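Long-range contact in carbonic anhydrase (Neosartorya fumigata, PDB 7COI), which probably catalyses the reversible hydration of carbon dioxide to hydrogencarbonate and a proton, using one zinc ion per subunit: residues A[114-119]-A[171-176]. Numbering follows the deposited sequence.
With ZN (zinc ion), chain F.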
# COMPACT_ATOMS: atom_id res chain seq x y z
N ILE A 114 8.03 25.12 -1.74
CA ILE A 114 6.99 24.50 -2.59
C ILE A 114 7.15 22.97 -2.54
O ILE A 114 8.29 22.48 -2.75
CB ILE A 114 7.04 25.00 -4.04
CG1 ILE A 114 6.85 26.54 -4.11
CG2 ILE A 114 5.99 24.27 -4.88
CD1 ILE A 114 7.08 27.14 -5.45
N LEU A 115 6.04 22.28 -2.25
CA LEU A 115 5.86 20.84 -2.55
C LEU A 115 5.05 20.76 -3.83
O LEU A 115 3.93 21.30 -3.88
CB LEU A 115 5.17 20.10 -1.40
CG LEU A 115 4.61 18.70 -1.77
CD1 LEU A 115 5.74 17.77 -2.21
CD2 LEU A 115 3.86 18.09 -0.60
N TRP A 116 5.58 20.06 -4.83
CA TRP A 116 4.90 19.80 -6.12
C TRP A 116 4.50 18.34 -6.16
O TRP A 116 5.36 17.49 -5.96
CB TRP A 116 5.87 20.11 -7.25
CG TRP A 116 5.39 19.84 -8.63
CD1 TRP A 116 5.43 18.65 -9.30
CD2 TRP A 116 4.84 20.79 -9.55
NE1 TRP A 116 4.98 18.81 -10.58
CE2 TRP A 116 4.62 20.12 -10.77
CE3 TRP A 116 4.58 22.16 -9.47
CZ2 TRP A 116 4.13 20.76 -11.89
CZ3 TRP A 116 4.07 22.79 -10.58
CH2 TRP A 116 3.86 22.10 -11.77
N ILE A 117 3.22 18.08 -6.37
CA ILE A 117 2.70 16.72 -6.67
C ILE A 117 2.19 16.78 -8.10
O ILE A 117 1.22 17.53 -8.38
CB ILE A 117 1.63 16.26 -5.66
CG1 ILE A 117 2.15 16.29 -4.23
CG2 ILE A 117 1.14 14.88 -6.09
CD1 ILE A 117 1.12 16.16 -3.15
N GLY A 118 2.88 16.10 -9.00
CA GLY A 118 2.48 16.06 -10.40
C GLY A 118 2.59 14.68 -11.03
O GLY A 118 2.84 13.67 -10.33
N CYS A 119 2.37 14.65 -12.33
CA CYS A 119 2.39 13.39 -13.09
C CYS A 119 3.84 13.04 -13.44
O CYS A 119 4.65 13.96 -13.68
CB CYS A 119 1.50 13.46 -14.33
SG CYS A 119 1.38 11.86 -15.06
N VAL A 171 1.32 22.27 -4.25
CA VAL A 171 0.74 22.39 -5.59
C VAL A 171 0.44 20.98 -6.09
O VAL A 171 1.36 20.15 -6.09
CB VAL A 171 1.72 23.11 -6.53
CG1 VAL A 171 1.18 23.18 -7.94
CG2 VAL A 171 2.10 24.48 -6.00
N ILE A 172 -0.78 20.72 -6.50
CA ILE A 172 -1.13 19.52 -7.29
C ILE A 172 -1.29 20.00 -8.71
O ILE A 172 -2.16 20.86 -8.96
CB ILE A 172 -2.36 18.76 -6.75
CG1 ILE A 172 -2.15 18.31 -5.31
CG2 ILE A 172 -2.67 17.59 -7.66
CD1 ILE A 172 -3.37 17.63 -4.71
N CYS A 173 -0.50 19.44 -9.61
CA CYS A 173 -0.50 19.81 -11.03
C CYS A 173 -0.90 18.60 -11.85
O CYS A 173 -0.14 17.63 -11.89
CB CYS A 173 0.86 20.37 -11.43
SG CYS A 173 0.87 20.96 -13.13
N GLY A 174 -2.08 18.68 -12.47
CA GLY A 174 -2.49 17.77 -13.55
C GLY A 174 -2.06 18.31 -14.89
O GLY A 174 -1.45 19.40 -14.95
N HIS A 175 -2.32 17.59 -15.98
CA HIS A 175 -1.83 18.09 -17.29
C HIS A 175 -2.76 17.58 -18.38
O HIS A 175 -3.52 16.60 -18.17
CB HIS A 175 -0.34 17.80 -17.52
CG HIS A 175 -0.13 16.35 -17.69
ND1 HIS A 175 0.06 15.79 -18.95
CD2 HIS A 175 -0.17 15.33 -16.80
CE1 HIS A 175 0.16 14.49 -18.85
NE2 HIS A 175 0.05 14.22 -17.55
N THR A 176 -2.75 18.28 -19.50
CA THR A 176 -3.48 17.88 -20.71
C THR A 176 -2.77 16.66 -21.30
O THR A 176 -1.52 16.52 -21.14
CB THR A 176 -3.60 19.07 -21.68
OG1 THR A 176 -2.29 19.41 -22.15
CG2 THR A 176 -4.24 20.27 -21.03
ZN ZN F . -0.12 12.22 -16.82
O HOH W 1 1.54 16.88 -13.92
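Trp116 lies across Cys173 on one face of two neighbouring parallel strands, 114-119 and 171-175, whose axes run 21° apart. Three backbone hydrogen bonds join them: Val171 N to Leu115 O, Ile117 N to Val171 O, and Cys173 N to Ile117 O, each 2.8 Å. With strands 137-142 and 251-257 outside them, the pair forms the two inner strands of the four parallel ones in the mixed sheet of the beta-class fold.

Packing is tightest at the indole. Its CG stands anti to the backbone N (chi1 176°), and the six-membered ring of Trp116 reaches over the other strand, where Cys173 CB lies above one face, 29° off the ring normal and 3.3 Å from Trp116 CZ2, a CH-pi contact. Cys173 SG approaches the same ring obliquely. Val171 CG1 meets the ring's other end, 3.9 Å from Trp116 CE3. Gly118 suits this arrangement, since a CB there would collide with Trp116 NE1.

Toward the zinc the direct pairing gives way. Cys119 N and Cys173 O are 3.9 Å apart, and a water bridges them, accepting from Cys119 N at 2.9 Å and donating to Cys173 O at 2.7 Å. Beyond it, Cys119 SG (2.3 Å) and His175 NE2 (2.1 Å) both bind zinc, Cys119 CB sitting obliquely to the imidazole. Cys178 completes the protein's Cys-His-Cys set. His175 ND1 makes a weak, bent bond to Thr176 O, which may add to holding the imidazole's rotation. The chemistry thus passes from apolar packing to metal coordination: two thiolate ligands would offset the zinc's charge, and the adjacent strand ends deliver one sulfur and one imidazole nitrogen to it.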